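Side-chain contacts in nudix hydrolase domain-containing protein (Thermotoga maritima, PDB 3E57), which is of unknown function but, as a putative Nudix hydrolase, probably hydrolyses a nucleoside diphosphate linked to another group: residues Lys28-Gly31 with Phe36-Val39; His106-Asp111 with Leu123-Asn128; Ile144-Ser147 with Val151-Val154; Glu183-Phe188 with Ile198-Leu203. One frame throughout, in Å; residues are numbered along the deposited sequence.

Interaction 1: residues Lys28-Gly31 with Phe36-Val39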
loop_
_atom_site.group_PDB
_atom_site.type_symbol
_atom_site.label_atom_id
_atom_site.label_comp_id
_atom_site.label_asym_id
_atom_site.label_seq_id
_atom_site.Cartn_x
_atom_site.Cartn_y
_atom_site.Cartn_z
ATOM N N LYS B 28 8.482 -4.647 14.408
ATOM C CA LYS B 28 9.916 -4.624 14.677
ATOM C C LYS B 28 10.700 -5.234 13.513
ATOM O O LYS B 28 11.717 -4.687 13.085
ATOM C CB LYS B 28 10.236 -5.359 15.994
ATOM C CG LYS B 28 11.694 -5.845 16.136
ATOM C CD LYS B 28 12.734 -4.740 15.893
ATOM C CE LYS B 28 13.351 -4.213 17.183
ATOM N NZ LYS B 28 14.125 -2.981 16.866
ATOM N N GLU B 29 10.226 -6.358 12.995
ATOM C CA GLU B 29 10.925 -7.030 11.905
ATOM C C GLU B 29 10.752 -6.297 10.569
ATOM O O GLU B 29 11.712 -6.119 9.817
ATOM C CB GLU B 29 10.418 -8.463 11.768
ATOM C CG GLU B 29 11.301 -9.339 10.897
ATOM C CD GLU B 29 12.658 -9.622 11.527
ATOM O OE1 GLU B 29 12.753 -9.705 12.775
ATOM O OE2 GLU B 29 13.631 -9.747 10.760
ATOM N N PHE B 30 9.527 -5.879 10.275
ATOM C CA PHE B 30 9.213 -5.367 8.938
ATOM C C PHE B 30 8.884 -3.894 8.831
ATOM O O PHE B 30 8.814 -3.355 7.725
ATOM C CB PHE B 30 8.087 -6.193 8.351
ATOM C CG PHE B 30 8.459 -7.621 8.146
ATOM C CD1 PHE B 30 9.381 -7.970 7.177
ATOM C CD2 PHE B 30 7.911 -8.617 8.942
ATOM C CE1 PHE B 30 9.738 -9.299 6.983
ATOM C CE2 PHE B 30 8.263 -9.942 8.754
ATOM C CZ PHE B 30 9.179 -10.280 7.760
ATOM N N GLY B 31 8.697 -3.227 9.962
ATOM C CA GLY B 31 8.425 -1.805 9.959
ATOM C C GLY B 31 6.971 -1.496 9.657
ATOM O O GLY B 31 6.120 -2.378 9.634
ATOM N N PHE B 36 1.238 -3.162 0.291
ATOM C CA PHE B 36 2.080 -4.319 0.026
ATOM C C PHE B 36 3.537 -3.908 0.094
ATOM O O PHE B 36 3.885 -2.801 -0.305
ATOM C CB PHE B 36 1.784 -4.874 -1.363
ATOM C CG PHE B 36 2.840 -5.797 -1.903
ATOM C CD1 PHE B 36 2.789 -7.155 -1.643
ATOM C CD2 PHE B 36 3.884 -5.304 -2.680
ATOM C CE1 PHE B 36 3.768 -8.020 -2.155
ATOM C CE2 PHE B 36 4.857 -6.151 -3.195
ATOM C CZ PHE B 36 4.799 -7.515 -2.929
ATOM N N MET B 37 4.374 -4.816 0.583
ATOM C CA MET B 37 5.839 -4.648 0.564
ATOM C C MET B 37 6.532 -5.961 0.205
ATOM O O MET B 37 6.223 -7.000 0.788
ATOM C CB MET B 37 6.337 -4.196 1.933
ATOM C CG MET B 37 7.833 -3.892 1.929
ATOM S SD MET B 37 8.407 -3.201 3.471
ATOM C CE MET B 37 8.065 -4.547 4.571
ATOM N N ARG B 38 7.456 -5.906 -0.756
ATOM C CA ARG B 38 8.259 -7.058 -1.145
ATOM C C ARG B 38 9.175 -7.412 0.003
ATOM O O ARG B 38 9.768 -6.520 0.600
ATOM C CB ARG B 38 9.107 -6.749 -2.373
ATOM C CG ARG B 38 10.126 -7.840 -2.736
ATOM C CD ARG B 38 10.153 -8.110 -4.219
ATOM N NE ARG B 38 8.784 -8.474 -4.583
ATOM C CZ ARG B 38 8.403 -9.304 -5.543
ATOM N NH1 ARG B 38 9.275 -9.936 -6.334
ATOM N NH2 ARG B 38 7.105 -9.488 -5.701
ATOM N N VAL B 39 9.245 -8.697 0.328
ATOM C CA VAL B 39 10.228 -9.199 1.291
ATOM C C VAL B 39 10.793 -10.522 0.792
ATOM O O VAL B 39 10.209 -11.170 -0.064
ATOM C CB VAL B 39 9.664 -9.356 2.742
ATOM C CG1 VAL B 39 8.926 -8.082 3.211
ATOM C CG2 VAL B 39 8.800 -10.575 2.860
#
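Phe30 meets Met37 and Val39 in a small apolar contact near the protein surface, where the last turn of helix 23-30 faces the short strand 36-38 that follows it. The two segments bury 127 Å² between them, and no hydrogen bond crosses. Met37 reaches over with its terminal methyl: CG is anti to the backbone N (chi1 -175°), the chain runs straight on to the sulfur, and a bend at chi3 (63°) turns CE toward the helix end. There Met37 CE lies 4.1 Å from Phe30 CB and 3.5 Å from Phe30 O, so the methyl rests against the backbone as well as the root of the aromatic side chain. Val39 supplies the second touch through a single branch. Its CG1 stands 4.0 Å from Phe30 CD1 and equally far from CE1, approaching that side of the ring obliquely. Elsewhere the Phe30 ring is held by Phe47, edge-to-face, and by Leu143 of strand 131-145. Just beyond the ring the chain leaves the helix at Gly31, whose positive phi (81°) suits a residue without a side chain. Met37 also packs on Met37 of the second subunit, and strand 36-38 pairs antiparallel with a strand of that chain. The arrangement is that of a helix-loop-strand unit, its terminal helical phenylalanine laid against an edge strand through which the sheet continues across a dimer interface.

Interaction 2: residues His106-Asp111 with Leu123-Asn128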
loop_
_atom_site.group_PDB
_atom_site.type_symbol
_atom_site.label_atom_id
_atom_site.label_comp_id
_atom_site.label_asym_id
_atom_site.label_seq_id
_atom_site.Cartn_x
_atom_site.Cartn_y
_atom_site.Cartn_z
ATOM N N HIS B 106 -6.404 -19.598 6.914
ATOM C CA HIS B 106 -5.561 -19.627 8.105
ATOM C C HIS B 106 -4.619 -20.823 8.080
ATOM O O HIS B 106 -4.899 -21.831 7.427
ATOM C CB HIS B 106 -6.433 -19.659 9.356
ATOM C CG HIS B 106 -7.193 -18.391 9.579
ATOM N ND1 HIS B 106 -8.395 -18.126 8.956
ATOM C CD2 HIS B 106 -6.915 -17.307 10.341
ATOM C CE1 HIS B 106 -8.829 -16.937 9.334
ATOM N NE2 HIS B 106 -7.952 -16.419 10.177
ATOM N N VAL B 107 -3.494 -20.702 8.775
ATOM C CA VAL B 107 -2.612 -21.843 8.984
ATOM C C VAL B 107 -3.013 -22.475 10.315
ATOM O O VAL B 107 -3.116 -21.781 11.321
ATOM C CB VAL B 107 -1.130 -21.419 8.993
ATOM C CG1 VAL B 107 -0.225 -22.603 9.333
ATOM C CG2 VAL B 107 -0.752 -20.803 7.639
ATOM N N ARG B 108 -3.255 -23.784 10.299
ATOM C CA ARG B 108 -3.734 -24.502 11.482
ATOM C C ARG B 108 -2.581 -25.189 12.187
ATOM O O ARG B 108 -1.628 -25.641 11.553
ATOM C CB ARG B 108 -4.767 -25.553 11.092
ATOM C CG ARG B 108 -6.008 -25.002 10.411
ATOM C CD ARG B 108 -6.829 -26.135 9.827
ATOM N NE ARG B 108 -7.959 -25.663 9.031
ATOM C CZ ARG B 108 -8.619 -26.402 8.137
ATOM N NH1 ARG B 108 -8.270 -27.663 7.894
ATOM N NH2 ARG B 108 -9.635 -25.867 7.465
ATOM N N GLU B 109 -2.688 -25.287 13.506
ATOM C CA GLU B 109 -1.663 -25.942 14.333
ATOM C C GLU B 109 -1.307 -27.359 13.878
ATOM O O GLU B 109 -0.151 -27.783 14.001
ATOM C CB GLU B 109 -2.119 -25.973 15.791
ATOM C CG GLU B 109 -1.012 -26.330 16.765
ATOM C CD GLU B 109 -1.417 -26.112 18.205
ATOM O OE1 GLU B 109 -2.633 -26.116 18.490
ATOM O OE2 GLU B 109 -0.509 -25.937 19.047
ATOM N N GLY B 110 -2.299 -28.080 13.359
ATOM C CA GLY B 110 -2.108 -29.436 12.867
ATOM C C GLY B 110 -1.491 -29.546 11.485
ATOM O O GLY B 110 -1.295 -30.651 10.989
ATOM N N ASP B 111 -1.190 -28.413 10.852
ATOM C CA ASP B 111 -0.563 -28.430 9.533
ATOM C C ASP B 111 0.915 -28.783 9.607
ATOM O O ASP B 111 1.468 -29.292 8.633
ATOM C CB ASP B 111 -0.724 -27.079 8.828
ATOM C CG ASP B 111 -2.153 -26.795 8.419
ATOM O OD1 ASP B 111 -2.889 -27.745 8.069
ATOM O OD2 ASP B 111 -2.532 -25.604 8.422
ATOM N N LEU B 123 -0.445 -23.517 3.467
ATOM C CA LEU B 123 -0.484 -22.825 2.171
ATOM C C LEU B 123 -1.039 -23.738 1.069
ATOM O O LEU B 123 -1.969 -23.360 0.355
ATOM C CB LEU B 123 0.927 -22.337 1.815
ATOM C CG LEU B 123 1.256 -21.778 0.424
ATOM C CD1 LEU B 123 0.526 -20.496 0.179
ATOM C CD2 LEU B 123 2.776 -21.586 0.274
ATOM N N GLU B 124 -0.471 -24.938 0.946
ATOM C CA GLU B 124 -0.936 -25.937 -0.020
ATOM C C GLU B 124 -2.387 -26.370 0.265
ATOM O O GLU B 124 -3.233 -26.367 -0.632
ATOM C CB GLU B 124 0.002 -27.158 -0.000
ATOM C CG GLU B 124 -0.343 -28.245 -1.015
ATOM C CD GLU B 124 0.444 -29.538 -0.813
ATOM O OE1 GLU B 124 1.318 -29.596 0.086
ATOM O OE2 GLU B 124 0.176 -30.508 -1.564
ATOM N N ARG B 125 -2.662 -26.735 1.515
ATOM C CA ARG B 125 -3.997 -27.173 1.926
ATOM C C ARG B 125 -5.063 -26.115 1.634
ATOM O O ARG B 125 -6.071 -26.396 0.977
ATOM C CB ARG B 125 -4.002 -27.496 3.423
ATOM C CG ARG B 125 -5.386 -27.821 3.991
ATOM C CD ARG B 125 -5.367 -27.957 5.504
ATOM N NE ARG B 125 -4.819 -26.777 6.166
ATOM C CZ ARG B 125 -5.456 -25.614 6.300
ATOM N NH1 ARG B 125 -6.672 -25.436 5.810
ATOM N NH2 ARG B 125 -4.866 -24.612 6.925
ATOM N N GLU B 126 -4.822 -24.912 2.150
ATOM C CA GLU B 126 -5.663 -23.731 1.944
ATOM C C GLU B 126 -6.147 -23.614 0.495
ATOM O O GLU B 126 -7.345 -23.482 0.241
ATOM C CB GLU B 126 -4.844 -22.495 2.346
ATOM C CG GLU B 126 -5.509 -21.144 2.224
ATOM C CD GLU B 126 -5.313 -20.489 0.874
ATOM O OE1 GLU B 126 -4.191 -20.000 0.573
ATOM O OE2 GLU B 126 -6.304 -20.455 0.119
ATOM N N VAL B 127 -5.203 -23.670 -0.443
ATOM C CA VAL B 127 -5.506 -23.578 -1.872
ATOM C C VAL B 127 -6.309 -24.793 -2.358
ATOM O O VAL B 127 -7.312 -24.636 -3.047
ATOM C CB VAL B 127 -4.210 -23.418 -2.709
ATOM C CG1 VAL B 127 -4.488 -23.570 -4.209
ATOM C CG2 VAL B 127 -3.559 -22.065 -2.415
ATOM N N ASN B 128 -5.878 -25.995 -1.977
ATOM C CA ASN B 128 -6.538 -27.235 -2.430
ATOM C C ASN B 128 -7.970 -27.427 -1.917
ATOM O O ASN B 128 -8.771 -28.097 -2.567
ATOM C CB ASN B 128 -5.672 -28.458 -2.100
ATOM C CG ASN B 128 -4.421 -28.548 -2.976
ATOM O OD1 ASN B 128 -4.329 -27.913 -4.034
ATOM N ND2 ASN B 128 -3.455 -29.349 -2.542
#
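Arg125, on helix 115-130, joins the loop 106-111 by ionic, hydrogen-bonded and stacked contacts. The salt bridge is side-on: Arg125 NE donates a hydrogen bond to Asp111 OD1 (2.9 Å) and Arg125 NH2 to Asp111 OD2 (2.9 Å), both on the syn side of a carboxylate nearly coplanar with the guanidinium (14°). The bend of the arginine chain at chi3 (55°) brings this edge round to the aspartate. A backbone bond adds to the grip: Arg125 NH2 donates to His106 O (2.8 Å), in the carbonyl plane. Within the loop, Arg108 N donates to Asp111 OD2 (2.7 Å) from above the carboxylate plane. Stacking covers one guanidinium face: Arg108 lays its own flat on Arg125, centres 3.7 Å apart and planes at 16°, with NH1 of Arg125 over its centre. A leucine in place of Arg125 would probably leave Asp111 without its charged mate, His106 O without this donor and Arg108 without its stacking surface. This is consistent with a Nudix-box loop-helix-loop, whose arginine commonly pairs with an acid of the preceding loop. The like charges are probably made tolerable by Asp111 and Glu129, which bridges to Arg125 NH1 and more weakly to Arg108.

Interaction 3: residues Ile144-Ser147 with Val151-Val154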
loop_
_atom_site.group_PDB
_atom_site.type_symbol
_atom_site.label_atom_id
_atom_site.label_comp_id
_atom_site.label_asym_id
_atom_site.label_seq_id
_atom_site.Cartn_x
_atom_site.Cartn_y
_atom_site.Cartn_z
ATOM N N ILE B 144 1.160 -8.340 2.711
ATOM C CA ILE B 144 0.059 -7.379 2.660
ATOM C C ILE B 144 -0.364 -7.016 4.068
ATOM O O ILE B 144 -0.757 -7.889 4.856
ATOM C CB ILE B 144 -1.183 -7.935 1.957
ATOM C CG1 ILE B 144 -0.851 -8.432 0.549
ATOM C CG2 ILE B 144 -2.280 -6.863 1.956
ATOM C CD1 ILE B 144 -2.035 -9.132 -0.153
ATOM N N ASN B 145 -0.315 -5.726 4.373
ATOM C CA ASN B 145 -0.697 -5.224 5.676
ATOM C C ASN B 145 -1.527 -3.989 5.456
ATOM O O ASN B 145 -1.005 -2.944 5.075
ATOM C CB ASN B 145 0.549 -4.893 6.511
ATOM C CG ASN B 145 0.217 -4.470 7.927
ATOM O OD1 ASN B 145 -0.579 -5.114 8.604
ATOM N ND2 ASN B 145 0.835 -3.388 8.388
ATOM N N SER B 146 -2.837 -4.113 5.631
ATOM C CA SER B 146 -3.729 -2.975 5.432
ATOM C C SER B 146 -4.614 -2.825 6.640
ATOM O O SER B 146 -4.944 -3.806 7.301
ATOM C CB SER B 146 -4.595 -3.166 4.201
ATOM O OG SER B 146 -5.349 -4.341 4.343
ATOM N N SER B 147 -5.003 -1.589 6.920
ATOM C CA SER B 147 -5.675 -1.282 8.157
ATOM C C SER B 147 -7.068 -0.722 7.909
ATOM O O SER B 147 -7.661 -0.148 8.817
ATOM C CB SER B 147 -4.849 -0.274 8.954
ATOM O OG SER B 147 -4.753 0.954 8.257
ATOM N N VAL B 151 -11.268 -6.727 9.912
ATOM C CA VAL B 151 -10.599 -7.971 9.549
ATOM C C VAL B 151 -9.162 -7.680 9.098
ATOM O O VAL B 151 -8.223 -8.344 9.539
ATOM C CB VAL B 151 -11.383 -8.734 8.457
ATOM C CG1 VAL B 151 -10.637 -9.993 8.026
ATOM C CG2 VAL B 151 -12.775 -9.096 8.964
ATOM N N SER B 152 -8.993 -6.672 8.245
ATOM C CA SER B 152 -7.671 -6.307 7.733
ATOM C C SER B 152 -6.656 -6.062 8.831
ATOM O O SER B 152 -5.526 -6.548 8.746
ATOM C CB SER B 152 -7.766 -5.056 6.858
ATOM O OG SER B 152 -8.458 -5.377 5.678
ATOM N N ARG B 153 -7.059 -5.332 9.868
ATOM C CA ARG B 153 -6.128 -4.955 10.937
ATOM C C ARG B 153 -5.592 -6.132 11.763
ATOM O O ARG B 153 -4.551 -5.997 12.425
ATOM C CB ARG B 153 -6.760 -3.904 11.852
ATOM C CG ARG B 153 -6.963 -2.572 11.166
ATOM C CD ARG B 153 -7.363 -1.456 12.119
ATOM N NE ARG B 153 -8.725 -1.571 12.649
ATOM C CZ ARG B 153 -9.821 -1.045 12.099
ATOM N NH1 ARG B 153 -9.777 -0.389 10.942
ATOM N NH2 ARG B 153 -10.993 -1.202 12.710
ATOM N N VAL B 154 -6.285 -7.272 11.731
ATOM C CA VAL B 154 -5.842 -8.463 12.459
ATOM C C VAL B 154 -5.279 -9.547 11.535
ATOM O O VAL B 154 -4.976 -10.640 11.997
ATOM C CB VAL B 154 -6.982 -9.050 13.352
ATOM C CG1 VAL B 154 -7.534 -7.975 14.277
ATOM C CG2 VAL B 154 -8.093 -9.659 12.514
HETATM O O HOH W 1 -3.998 -6.704 6.421
#
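Ser146 and Ser147, leaving the end of strand 131-145, meet Ser152 and Arg153 of the short, weakly bonded helix about 150-153. The tight part is backbone against side-chain carbon: Ser152 CB lies only 3.1 Å from Ser146 O. Ser147 CB stands 3.8 Å from Arg153 CG, side chain on side chain. The serine hydroxyls come near, Ser146 OG to Ser152 OG 3.5 Å, but bond elsewhere, weakly to Trp195 and to Thr149 respectively. Beside them a water joins the two backbones, accepting from Ser146 N (2.9 Å) and lying 2.8 Å from Ser152 O, placed to donate to it. The looser side is Arg153, partly exposed. Its chain, bent at chi3 (-71°), passes alongside Ser147 and brings NH1 to Ser147 O at 3.0 Å; the oxygen lies near the guanidinium plane, whereas the donor is tilted 34° from that of the carbonyl. NE turns to a salt bridge with Glu64. A serine in place of Arg153 would probably leave Glu64 without its charged mate and Ser147 O without this donor. The turn links strand 131-145 to its antiparallel neighbour 155-163, with Ser146 resting on Ile198 of helix 194-206 and Ser147 on Asn205 of the second subunit.

Interaction 4: residues Glu183-Phe188 with Ile198-Leu203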
loop_
_atom_site.group_PDB
_atom_site.type_symbol
_atom_site.label_atom_id
_atom_site.label_comp_id
_atom_site.label_asym_id
_atom_site.label_seq_id
_atom_site.Cartn_x
_atom_site.Cartn_y
_atom_site.Cartn_z
ATOM N N GLU B 183 -4.407 -8.151 -19.464
ATOM C CA GLU B 183 -4.777 -6.810 -19.961
ATOM C C GLU B 183 -6.232 -6.418 -19.644
ATOM O O GLU B 183 -6.657 -5.287 -19.947
ATOM C CB GLU B 183 -4.483 -6.653 -21.462
ATOM C CG GLU B 183 -5.444 -7.362 -22.413
ATOM C CD GLU B 183 -4.904 -8.673 -22.954
ATOM O OE1 GLU B 183 -4.014 -9.280 -22.311
ATOM O OE2 GLU B 183 -5.390 -9.095 -24.027
ATOM N N GLU B 184 -6.985 -7.348 -19.048
ATOM C CA GLU B 184 -8.308 -7.061 -18.495
ATOM C C GLU B 184 -8.285 -6.886 -16.978
ATOM O O GLU B 184 -9.296 -6.507 -16.385
ATOM C CB GLU B 184 -9.290 -8.185 -18.837
ATOM C CG GLU B 184 -9.566 -8.373 -20.326
ATOM C CD GLU B 184 -10.774 -9.281 -20.596
ATOM O OE1 GLU B 184 -11.018 -9.611 -21.779
ATOM O OE2 GLU B 184 -11.482 -9.680 -19.633
ATOM N N LEU B 185 -7.153 -7.166 -16.337
ATOM C CA LEU B 185 -7.107 -7.133 -14.887
ATOM C C LEU B 185 -7.249 -5.702 -14.339
ATOM O O LEU B 185 -7.833 -5.503 -13.284
ATOM C CB LEU B 185 -5.832 -7.795 -14.362
ATOM C CG LEU B 185 -5.678 -7.816 -12.839
ATOM C CD1 LEU B 185 -6.893 -8.436 -12.143
ATOM C CD2 LEU B 185 -4.386 -8.523 -12.475
ATOM N N GLU B 186 -6.729 -4.707 -15.050
ATOM C CA GLU B 186 -6.871 -3.315 -14.600
ATOM C C GLU B 186 -8.354 -2.928 -14.423
ATOM O O GLU B 186 -8.724 -2.307 -13.422
ATOM C CB GLU B 186 -6.179 -2.376 -15.583
ATOM C CG GLU B 186 -6.298 -0.890 -15.264
ATOM C CD GLU B 186 -5.536 -0.037 -16.270
ATOM O OE1 GLU B 186 -4.304 0.067 -16.125
ATOM O OE2 GLU B 186 -6.161 0.519 -17.200
ATOM N N LYS B 187 -9.188 -3.299 -15.390
ATOM C CA LYS B 187 -10.647 -3.102 -15.303
ATOM C C LYS B 187 -11.234 -3.711 -14.023
ATOM O O LYS B 187 -11.928 -3.047 -13.254
ATOM C CB LYS B 187 -11.306 -3.749 -16.528
ATOM C CG LYS B 187 -12.794 -3.777 -16.492
ATOM C CD LYS B 187 -13.396 -4.381 -17.752
ATOM C CE LYS B 187 -13.308 -5.893 -17.748
ATOM N NZ LYS B 187 -13.995 -6.481 -18.917
ATOM N N PHE B 188 -10.931 -4.981 -13.788
ATOM C CA PHE B 188 -11.419 -5.674 -12.586
ATOM C C PHE B 188 -10.894 -5.069 -11.298
ATOM O O PHE B 188 -11.627 -4.972 -10.313
ATOM C CB PHE B 188 -11.098 -7.175 -12.647
ATOM C CG PHE B 188 -12.025 -7.948 -13.519
ATOM C CD1 PHE B 188 -13.103 -8.625 -12.974
ATOM C CD2 PHE B 188 -11.827 -7.996 -14.896
ATOM C CE1 PHE B 188 -13.955 -9.324 -13.761
ATOM C CE2 PHE B 188 -12.671 -8.700 -15.701
ATOM C CZ PHE B 188 -13.759 -9.368 -15.139
ATOM N N ILE B 198 -5.341 -4.654 -3.819
ATOM C CA ILE B 198 -3.905 -4.450 -3.601
ATOM C C ILE B 198 -3.130 -5.436 -4.447
ATOM O O ILE B 198 -2.165 -5.065 -5.118
ATOM C CB ILE B 198 -3.522 -4.636 -2.124
ATOM C CG1 ILE B 198 -4.104 -3.504 -1.259
ATOM C CG2 ILE B 198 -1.992 -4.651 -1.980
ATOM C CD1 ILE B 198 -4.113 -3.808 0.225
ATOM N N SER B 199 -3.565 -6.688 -4.413
ATOM C CA SER B 199 -2.907 -7.771 -5.127
ATOM C C SER B 199 -2.938 -7.540 -6.636
ATOM O O SER B 199 -1.947 -7.784 -7.301
ATOM C CB SER B 199 -3.540 -9.111 -4.770
ATOM O OG SER B 199 -3.305 -9.448 -3.401
ATOM N N ALA B 200 -4.068 -7.072 -7.170
ATOM C CA ALA B 200 -4.157 -6.699 -8.586
ATOM C C ALA B 200 -3.100 -5.646 -8.957
ATOM O O ALA B 200 -2.421 -5.764 -9.968
ATOM C CB ALA B 200 -5.548 -6.200 -8.934
ATOM N N ALA B 201 -2.947 -4.622 -8.138
ATOM C CA ALA B 201 -1.955 -3.603 -8.394
ATOM C C ALA B 201 -0.537 -4.202 -8.419
ATOM O O ALA B 201 0.261 -3.877 -9.300
ATOM C CB ALA B 201 -2.073 -2.460 -7.365
ATOM N N VAL B 202 -0.247 -5.111 -7.487
ATOM C CA VAL B 202 1.076 -5.748 -7.393
ATOM C C VAL B 202 1.348 -6.577 -8.636
ATOM O O VAL B 202 2.410 -6.462 -9.265
ATOM C CB VAL B 202 1.187 -6.626 -6.114
ATOM C CG1 VAL B 202 2.467 -7.483 -6.135
ATOM C CG2 VAL B 202 1.136 -5.739 -4.862
ATOM N N LEU B 203 0.365 -7.378 -9.024
ATOM C CA LEU B 203 0.498 -8.232 -10.203
ATOM C C LEU B 203 0.667 -7.454 -11.488
ATOM O O LEU B 203 1.531 -7.792 -12.288
ATOM C CB LEU B 203 -0.705 -9.158 -10.350
ATOM C CG LEU B 203 -0.623 -10.490 -9.628
ATOM C CD1 LEU B 203 0.226 -11.478 -10.431
ATOM C CD2 LEU B 203 -0.066 -10.323 -8.221
#
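A pair of helices near the C terminus, the short 185-189 and the longer 194-206, comes together here through Leu185, which meets Ala200 and Leu203. Leu185, in the first turn of its helix, points at the other helix and divides its two methyl branches between residues one turn apart. CD1 lies 4.1 Å from Ala200 CB, and CD2 stands 4.3 Å from Leu203 CB. CG is anti to the backbone N (chi1 180°), and chi2 at 54° turns the fork so that one methyl meets each residue. The small alanine methyl is consistent with the close backbones, Leu185 CA and Ala200 CA being 7.0 Å apart. Leu203 contributes the base of its side chain, while its far end leads off toward the sheet. All three residues are buried, yet only 108 Å² is covered between the segments, both sides summed, and no polar bond crosses between them. The contact is thus a modest, wholly apolar touch within a larger core. Leu185 packs also on Ile180 of strand 176-181, and Phe188, further along the same helix, lies on Ile180 and meets the ring of Tyr99 edge-to-face. Beyond Ala200, which adjoins Leu101 and Met192, helix 194-206 lies on the sheet, with Val202 on Leu141 and Leu159 and Leu203 on Leu141 and Leu161.

In the fold
Along the chain the four contacts follow in series; none encloses or crosses another. Interaction 1 closes the short loop between helix 23-30 and strand 36-38. Interaction 2 ties the loop after strand 103-104 to the helix it leads into, and strand 131-145 then carries the chain to interaction 3, which closes the turn before strand 155-163. Interaction 4 comes last, joining the two C-terminal helices. Strands 36-38 and 131-145, neighbours in the sheet, connect interactions 1 and 3. Helix 194-206 meets both: Phe36 packs on Ile198 and Val202, Ile144 on Ile198 and Ser199. Interaction 2 stands apart, across the chain's centre from interaction 4, their centres about 26 Å apart.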